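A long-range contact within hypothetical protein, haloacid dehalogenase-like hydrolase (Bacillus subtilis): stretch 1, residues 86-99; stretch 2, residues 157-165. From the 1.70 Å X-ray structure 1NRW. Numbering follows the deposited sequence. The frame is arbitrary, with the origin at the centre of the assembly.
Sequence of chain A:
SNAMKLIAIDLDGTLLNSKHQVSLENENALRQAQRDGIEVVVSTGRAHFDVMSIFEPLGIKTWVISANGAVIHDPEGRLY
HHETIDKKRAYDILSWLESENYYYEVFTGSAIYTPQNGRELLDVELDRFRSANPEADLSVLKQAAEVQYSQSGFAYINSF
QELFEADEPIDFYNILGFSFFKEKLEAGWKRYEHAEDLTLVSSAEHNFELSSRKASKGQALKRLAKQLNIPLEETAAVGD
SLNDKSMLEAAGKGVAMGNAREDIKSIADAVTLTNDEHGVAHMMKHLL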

ATOM      1  N   ASP A  86      14.574 -11.919  -3.257  1.00 23.69           N
ATOM      2  CA  ASP A  86      15.864 -12.459  -3.677  1.00 27.42           C
ATOM      3  C   ASP A  86      16.274 -11.747  -4.962  1.00 27.82           C
ATOM      4  O   ASP A  86      15.475 -11.634  -5.891  1.00 25.72           O
ATOM      5  N   LYS A  87      17.514 -11.270  -5.016  1.00 28.65           N
ATOM      6  CA  LYS A  87      17.998 -10.543  -6.186  1.00 30.88           C
ATOM      7  C   LYS A  87      17.865 -11.255  -7.527  1.00 30.49           C
ATOM      8  O   LYS A  87      17.570 -10.619  -8.536  1.00 29.75           O
ATOM      9  N   LYS A  88      18.078 -12.565  -7.554  1.00 30.71           N
ATOM     10  CA  LYS A  88      17.947 -13.289  -8.810  1.00 31.02           C
ATOM     11  C   LYS A  88      16.488 -13.343  -9.242  1.00 28.92           C
ATOM     12  O   LYS A  88      16.182 -13.274 -10.432  1.00 28.18           O
ATOM     13  N   ARG A  89      15.587 -13.460  -8.272  1.00 27.42           N
ATOM     14  CA  ARG A  89      14.163 -13.490  -8.572  1.00 25.63           C
ATOM     15  C   ARG A  89      13.729 -12.093  -9.024  1.00 23.71           C
ATOM     16  O   ARG A  89      12.906 -11.953  -9.925  1.00 23.52           O
ATOM     17  N   ALA A  90      14.292 -11.062  -8.401  1.00 22.93           N
ATOM     18  CA  ALA A  90      13.959  -9.687  -8.765  1.00 22.14           C
ATOM     19  C   ALA A  90      14.424  -9.430 -10.197  1.00 22.84           C
ATOM     20  O   ALA A  90      13.718  -8.804 -10.992  1.00 20.67           O
ATOM     21  N   TYR A  91      15.616  -9.921 -10.523  1.00 23.09           N
ATOM     22  CA  TYR A  91      16.157  -9.746 -11.867  1.00 24.39           C
ATOM     23  C   TYR A  91      15.210 -10.392 -12.872  1.00 24.08           C
ATOM     24  O   TYR A  91      14.884  -9.815 -13.910  1.00 22.37           O
ATOM     25  N   ASP A  92      14.772 -11.600 -12.543  1.00 26.08           N
ATOM     26  CA  ASP A  92      13.868 -12.368 -13.384  1.00 27.51           C
ATOM     27  C   ASP A  92      12.565 -11.611 -13.636  1.00 26.25           C
ATOM     28  O   ASP A  92      12.117 -11.481 -14.774  1.00 24.86           O
ATOM     29  N   ILE A  93      11.962 -11.115 -12.562  1.00 23.67           N
ATOM     30  CA  ILE A  93      10.707 -10.379 -12.653  1.00 21.81           C
ATOM     31  C   ILE A  93      10.830  -9.105 -13.480  1.00 21.06           C
ATOM     32  O   ILE A  93      10.018  -8.853 -14.372  1.00 20.50           O
ATOM     33  N   LEU A  94      11.840  -8.298 -13.182  1.00 21.33           N
ATOM     34  CA  LEU A  94      12.033  -7.044 -13.895  1.00 21.04           C
ATOM     35  C   LEU A  94      12.371  -7.248 -15.365  1.00 22.59           C
ATOM     36  O   LEU A  94      11.898  -6.501 -16.223  1.00 22.12           O
ATOM     37  N   SER A  95      13.180  -8.260 -15.663  1.00 23.62           N
ATOM     38  CA  SER A  95      13.537  -8.527 -17.052  1.00 25.87           C
ATOM     39  C   SER A  95      12.268  -8.867 -17.827  1.00 25.31           C
ATOM     40  O   SER A  95      12.078  -8.407 -18.955  1.00 26.31           O
ATOM     41  N   TRP A  96      11.394  -9.662 -17.216  1.00 24.27           N
ATOM     42  CA  TRP A  96      10.143 -10.052 -17.860  1.00 24.07           C
ATOM     43  C   TRP A  96       9.202  -8.857 -18.042  1.00 24.17           C
ATOM     44  O   TRP A  96       8.669  -8.640 -19.133  1.00 24.30           O
ATOM     45  N   LEU A  97       8.994  -8.084 -16.978  1.00 21.82           N
ATOM     46  CA  LEU A  97       8.108  -6.925 -17.057  1.00 20.98           C
ATOM     47  C   LEU A  97       8.558  -5.934 -18.123  1.00 22.49           C
ATOM     48  O   LEU A  97       7.746  -5.425 -18.894  1.00 22.67           O
ATOM     49  N   GLU A  98       9.855  -5.659 -18.165  1.00 22.85           N
ATOM     50  CA  GLU A  98      10.379  -4.707 -19.133  1.00 24.82           C
ATOM     51  C   GLU A  98      10.306  -5.243 -20.560  1.00 25.26           C
ATOM     52  O   GLU A  98       9.910  -4.525 -21.473  1.00 26.20           O
ATOM     53  N   SER A  99      10.670  -6.505 -20.749  1.00 26.55           N
ATOM     54  CA  SER A  99      10.640  -7.098 -22.084  1.00 27.98           C
ATOM     55  C   SER A  99       9.215  -7.234 -22.613  1.00 27.51           C
ATOM     56  O   SER A  99       8.995  -7.212 -23.827  1.00 28.24           O
ATOM     57  N   ILE A 157      15.471   5.295 -14.678  1.00 25.98           N
ATOM     58  CA  ILE A 157      16.464   4.335 -15.140  1.00 26.57           C
ATOM     59  C   ILE A 157      16.107   4.006 -16.587  1.00 27.60           C
ATOM     60  O   ILE A 157      14.929   3.971 -16.948  1.00 27.00           O
ATOM     61  N   ASN A 158      17.120   3.787 -17.418  1.00 28.01           N
ATOM     62  CA  ASN A 158      16.890   3.457 -18.820  1.00 28.85           C
ATOM     63  C   ASN A 158      16.451   2.004 -18.925  1.00 27.83           C
ATOM     64  O   ASN A 158      15.632   1.650 -19.772  1.00 28.53           O
ATOM     65  N   SER A 159      17.002   1.167 -18.050  1.00 26.98           N
ATOM     66  CA  SER A 159      16.681  -0.256 -18.024  1.00 26.24           C
ATOM     67  C   SER A 159      16.864  -0.810 -16.616  1.00 24.44           C
ATOM     68  O   SER A 159      17.676  -0.302 -15.844  1.00 23.65           O
ATOM     69  N   PHE A 160      16.107  -1.853 -16.292  1.00 23.95           N
ATOM     70  CA  PHE A 160      16.177  -2.490 -14.978  1.00 23.21           C
ATOM     71  C   PHE A 160      17.602  -2.974 -14.743  1.00 24.09           C
ATOM     72  O   PHE A 160      18.031  -3.166 -13.607  1.00 22.33           O
ATOM     73  N   GLN A 161      18.326  -3.176 -15.838  1.00 25.02           N
ATOM     74  CA  GLN A 161      19.704  -3.649 -15.787  1.00 27.77           C
ATOM     75  C   GLN A 161      20.559  -2.782 -14.865  1.00 26.18           C
ATOM     76  O   GLN A 161      21.431  -3.286 -14.156  1.00 26.74           O
ATOM     77  N   GLU A 162      20.294  -1.480 -14.875  1.00 25.26           N
ATOM     78  CA  GLU A 162      21.039  -0.528 -14.062  1.00 24.70           C
ATOM     79  C   GLU A 162      20.952  -0.797 -12.569  1.00 23.85           C
ATOM     80  O   GLU A 162      21.790  -0.323 -11.802  1.00 24.48           O
ATOM     81  N   LEU A 163      19.944  -1.553 -12.149  1.00 23.00           N
ATOM     82  CA  LEU A 163      19.783  -1.839 -10.731  1.00 23.77           C
ATOM     83  C   LEU A 163      20.635  -3.023 -10.274  1.00 26.44           C
ATOM     84  O   LEU A 163      20.656  -3.360  -9.086  1.00 25.97           O
ATOM     85  N   PHE A 164      21.350  -3.638 -11.212  1.00 27.73           N
ATOM     86  CA  PHE A 164      22.183  -4.794 -10.894  1.00 31.99           C
ATOM     87  C   PHE A 164      23.643  -4.642 -11.314  1.00 36.35           C
ATOM     88  O   PHE A 164      24.525  -5.281 -10.743  1.00 36.48           O
ATOM     89  N   GLU A 165      23.897  -3.803 -12.311  1.00 41.70           N
ATOM     90  CA  GLU A 165      25.256  -3.618 -12.806  1.00 47.67           C
ATOM     91  C   GLU A 165      26.055  -2.563 -12.046  1.00 49.74           C
ATOM     92  O   GLU A 165      27.000  -1.989 -12.587  1.00 51.56           O
TER

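Stretch 1 is helical from Lys87 to Ser99, and one side of it packs against a short 3-10 segment, residues 160-163, and its flanks; together they bury 515 Å². Asp86 (chi1 t) lies beyond reach of stretch 2 but caps the helix, its OD1 accepting from Lys88 N at 2.7 Å and, weakly, from Arg89 N at 3.3 Å. Lys87 contributes mainly backbone: its O lies 3.5 Å from Phe164 CE1, while its side chain (chi1 m) starts sideways and its end turns off from stretch 2. Ala90 CB approaches Phe164 CZ at 4.3 Å.

Tyr91 (chi1 t, chi2 89°) starts sideways, but its ring end comes nearer and links two aromatic partners. Its edge meets the face of Phe164 (chi1 m; centroids 5.0 Å apart, planes at 76°), and its own face receives the edge of Phe160 (chi1 p; 5.1 Å, 67°). Tyr91 CB also sits over the Phe164 face, 4.2 Å from the ring centroid. At the ring's far end, Gln161 NE2 donates to Tyr91 OH at 2.5 Å, a very short bond with an N-H...acceptor angle of 156°; chi1 t and chi2 p bring the amide there.

Leu94 (m, t) points toward stretch 2. Leu94 CB lies 3.7 Å from Phe160 CB, and Leu94 CD1 reaches Phe164 CE2 at 4.1 Å and Leu163 CD1 at 4.3 Å. Ser95 offers carbon to the Phe160 ring: its CA stands 3.7 Å from the centroid, 23° off the normal, and its CB is 3.4 Å from Phe160 CZ.

Glu98 (t, t) also points toward stretch 2, and its nearly extended chain delivers both carboxylate oxygens. Glu98 OE1 accepts from Phe160 N at 3.0 Å (150°), and Glu98 OE2 from Ser159 OG at 2.7 Å. The carboxylate thus anchors the start of the 3-10 segment beside the aromatic packing.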

ATOM      1  CB  ASP A  86      15.747 -13.965  -3.922  1.00 31.10           C
ATOM      2  CG  ASP A  86      17.030 -14.573  -4.457  1.00 36.44           C
ATOM      3  OD1 ASP A  86      17.371 -14.317  -5.632  1.00 39.50           O
ATOM      4  OD2 ASP A  86      17.699 -15.306  -3.700  1.00 39.46           O
ATOM      5  CB  LYS A  87      19.447 -10.098  -5.973  1.00 32.85           C
ATOM      6  CG  LYS A  87      19.565  -8.897  -5.049  1.00 36.67           C
ATOM      7  CD  LYS A  87      20.958  -8.299  -5.076  1.00 40.17           C
ATOM      8  CE  LYS A  87      21.011  -7.008  -4.273  1.00 42.26           C
ATOM      9  NZ  LYS A  87      20.607  -7.215  -2.855  1.00 44.39           N
ATOM     10  CB  LYS A  88      18.528 -14.697  -8.683  1.00 34.96           C
ATOM     11  CG  LYS A  88      20.044 -14.702  -8.693  1.00 39.49           C
ATOM     12  CD  LYS A  88      20.615 -16.109  -8.664  1.00 43.49           C
ATOM     13  CE  LYS A  88      22.112 -16.076  -8.919  1.00 45.12           C
ATOM     14  NZ  LYS A  88      22.806 -15.152  -7.976  1.00 48.16           N
ATOM     15  CB  ARG A  89      13.366 -13.926  -7.336  1.00 26.83           C
ATOM     16  CG  ARG A  89      11.861 -13.748  -7.463  1.00 28.98           C
ATOM     17  CD  ARG A  89      11.295 -14.490  -8.664  1.00 32.75           C
ATOM     18  NE  ARG A  89      10.568 -15.694  -8.277  1.00 32.45           N
ATOM     19  CZ  ARG A  89       9.887 -16.459  -9.124  1.00 33.82           C
ATOM     20  NH1 ARG A  89       9.843 -16.148 -10.412  1.00 34.02           N
ATOM     21  NH2 ARG A  89       9.236 -17.526  -8.680  1.00 33.62           N
ATOM     22  CB  ALA A  90      14.629  -8.704  -7.806  1.00 21.12           C
ATOM     23  CB  TYR A  91      17.532 -10.405 -11.981  1.00 26.07           C
ATOM     24  CG  TYR A  91      18.229 -10.120 -13.292  1.00 28.69           C
ATOM     25  CD1 TYR A  91      19.053  -9.002 -13.438  1.00 29.21           C
ATOM     26  CD2 TYR A  91      18.049 -10.956 -14.396  1.00 29.83           C
ATOM     27  CE1 TYR A  91      19.685  -8.722 -14.653  1.00 30.02           C
ATOM     28  CE2 TYR A  91      18.675 -10.685 -15.615  1.00 31.46           C
ATOM     29  CZ  TYR A  91      19.490  -9.568 -15.734  1.00 31.13           C
ATOM     30  OH  TYR A  91      20.105  -9.299 -16.937  1.00 33.06           O
ATOM     31  CB  ASP A  92      13.568 -13.704 -12.704  1.00 33.45           C
ATOM     32  CG  ASP A  92      13.180 -14.784 -13.685  1.00 39.47           C
ATOM     33  OD1 ASP A  92      12.188 -14.596 -14.424  1.00 42.72           O
ATOM     34  OD2 ASP A  92      13.875 -15.825 -13.716  1.00 43.92           O
ATOM     35  CB  ILE A  93      10.192  -9.999 -11.244  1.00 21.96           C
ATOM     36  CG1 ILE A  93       9.890 -11.269 -10.448  1.00 22.55           C
ATOM     37  CG2 ILE A  93       8.949  -9.128 -11.357  1.00 21.28           C
ATOM     38  CD1 ILE A  93       9.586 -11.026  -8.985  1.00 23.77           C
ATOM     39  CB  LEU A  94      13.110  -6.210 -13.198  1.00 19.63           C
ATOM     40  CG  LEU A  94      12.719  -5.847 -11.758  1.00 20.83           C
ATOM     41  CD1 LEU A  94      13.866  -5.146 -11.053  1.00 21.30           C
ATOM     42  CD2 LEU A  94      11.482  -4.954 -11.782  1.00 19.80           C
ATOM     43  CB  SER A  95      14.528  -9.692 -17.140  1.00 26.68           C
ATOM     44  OG  SER A  95      13.956 -10.888 -16.645  1.00 32.53           O
ATOM     45  CB  TRP A  96       9.435 -11.141 -17.045  1.00 24.59           C
ATOM     46  CG  TRP A  96       8.211 -11.681 -17.735  1.00 25.34           C
ATOM     47  CD1 TRP A  96       8.181 -12.532 -18.803  1.00 26.86           C
ATOM     48  CD2 TRP A  96       6.844 -11.353 -17.445  1.00 25.98           C
ATOM     49  NE1 TRP A  96       6.881 -12.752 -19.199  1.00 26.78           N
ATOM     50  CE2 TRP A  96       6.041 -12.042 -18.383  1.00 25.83           C
ATOM     51  CE3 TRP A  96       6.220 -10.545 -16.484  1.00 25.07           C
ATOM     52  CZ2 TRP A  96       4.645 -11.943 -18.391  1.00 25.98           C
ATOM     53  CZ3 TRP A  96       4.827 -10.448 -16.493  1.00 25.28           C
ATOM     54  CH2 TRP A  96       4.059 -11.144 -17.441  1.00 24.22           C
ATOM     55  CB  LEU A  97       8.034  -6.208 -15.703  1.00 20.85           C
ATOM     56  CG  LEU A  97       7.321  -6.963 -14.580  1.00 20.42           C
ATOM     57  CD1 LEU A  97       7.471  -6.207 -13.264  1.00 19.43           C
ATOM     58  CD2 LEU A  97       5.853  -7.135 -14.940  1.00 21.39           C
ATOM     59  CB  GLU A  98      11.821  -4.337 -18.770  1.00 25.37           C
ATOM     60  CG  GLU A  98      12.425  -3.246 -19.635  1.00 26.67           C
ATOM     61  CD  GLU A  98      13.750  -2.751 -19.091  1.00 28.79           C
ATOM     62  OE1 GLU A  98      13.748  -2.055 -18.052  1.00 27.13           O
ATOM     63  OE2 GLU A  98      14.794  -3.066 -19.699  1.00 28.48           O
ATOM     64  CB  SER A  99      11.316  -8.474 -22.080  1.00 27.38           C
ATOM     65  OG  SER A  99      10.552  -9.435 -21.372  1.00 31.35           O
ATOM     66  CB  ILE A 157      16.470   3.021 -14.310  1.00 25.57           C
ATOM     67  CG1 ILE A 157      15.088   2.365 -14.339  1.00 24.66           C
ATOM     68  CG2 ILE A 157      16.922   3.306 -12.884  1.00 25.54           C
ATOM     69  CD1 ILE A 157      15.052   0.997 -13.680  1.00 21.99           C
ATOM     70  CB  ASN A 158      18.172   3.670 -19.633  1.00 31.88           C
ATOM     71  CG  ASN A 158      18.673   5.101 -19.572  1.00 35.45           C
ATOM     72  OD1 ASN A 158      17.996   6.027 -20.018  1.00 38.10           O
ATOM     73  ND2 ASN A 158      19.867   5.290 -19.011  1.00 37.08           N
ATOM     74  CB  SER A 159      17.585  -1.025 -18.987  1.00 27.08           C
ATOM     75  OG  SER A 159      17.308  -2.414 -18.944  1.00 29.61           O
ATOM     76  CB  PHE A 160      15.222  -3.687 -14.926  1.00 23.97           C
ATOM     77  CG  PHE A 160      15.707  -4.881 -15.703  1.00 24.64           C
ATOM     78  CD1 PHE A 160      16.376  -5.920 -15.060  1.00 24.21           C
ATOM     79  CD2 PHE A 160      15.530  -4.951 -17.081  1.00 25.04           C
ATOM     80  CE1 PHE A 160      16.865  -7.013 -15.779  1.00 26.33           C
ATOM     81  CE2 PHE A 160      16.014  -6.038 -17.812  1.00 25.16           C
ATOM     82  CZ  PHE A 160      16.684  -7.071 -17.160  1.00 26.56           C
ATOM     83  CB  GLN A 161      20.303  -3.629 -17.191  1.00 32.20           C
ATOM     84  CG  GLN A 161      21.407  -4.632 -17.413  1.00 39.26           C
ATOM     85  CD  GLN A 161      20.869  -5.987 -17.817  1.00 43.33           C
ATOM     86  OE1 GLN A 161      20.229  -6.128 -18.863  1.00 46.02           O
ATOM     87  NE2 GLN A 161      21.125  -6.993 -16.993  1.00 44.58           N
ATOM     88  CB  GLU A 162      20.538   0.885 -14.336  1.00 25.45           C
ATOM     89  CG  GLU A 162      20.801   1.370 -15.744  1.00 29.14           C
ATOM     90  CD  GLU A 162      20.073   2.661 -16.042  1.00 30.35           C
ATOM     91  OE1 GLU A 162      20.221   3.625 -15.262  1.00 32.69           O
ATOM     92  OE2 GLU A 162      19.353   2.711 -17.057  1.00 34.03           O
ATOM     93  CB  LEU A 163      18.309  -2.109 -10.420  1.00 23.68           C
ATOM     94  CG  LEU A 163      17.334  -0.988 -10.799  1.00 20.38           C
ATOM     95  CD1 LEU A 163      15.912  -1.395 -10.413  1.00 22.03           C
ATOM     96  CD2 LEU A 163      17.732   0.301 -10.095  1.00 22.37           C
ATOM     97  CB  PHE A 164      21.609  -6.040 -11.565  1.00 30.03           C
ATOM     98  CG  PHE A 164      20.216  -6.376 -11.122  1.00 29.23           C
ATOM     99  CD1 PHE A 164      20.000  -7.216 -10.035  1.00 28.23           C
ATOM    100  CD2 PHE A 164      19.117  -5.833 -11.780  1.00 27.88           C
ATOM    101  CE1 PHE A 164      18.708  -7.510  -9.610  1.00 28.78           C
ATOM    102  CE2 PHE A 164      17.822  -6.119 -11.364  1.00 28.00           C
ATOM    103  CZ  PHE A 164      17.615  -6.960 -10.277  1.00 28.28           C
ATOM    104  CB  GLU A 165      25.223  -3.263 -14.295  1.00 49.41           C
ATOM    105  CG  GLU A 165      24.534  -1.948 -14.607  1.00 53.13           C
ATOM    106  CD  GLU A 165      24.373  -1.718 -16.099  1.00 55.18           C
ATOM    107  OE1 GLU A 165      23.941  -0.612 -16.490  1.00 56.54           O
ATOM    108  OE2 GLU A 165      24.668  -2.650 -16.879  1.00 57.14           O
TER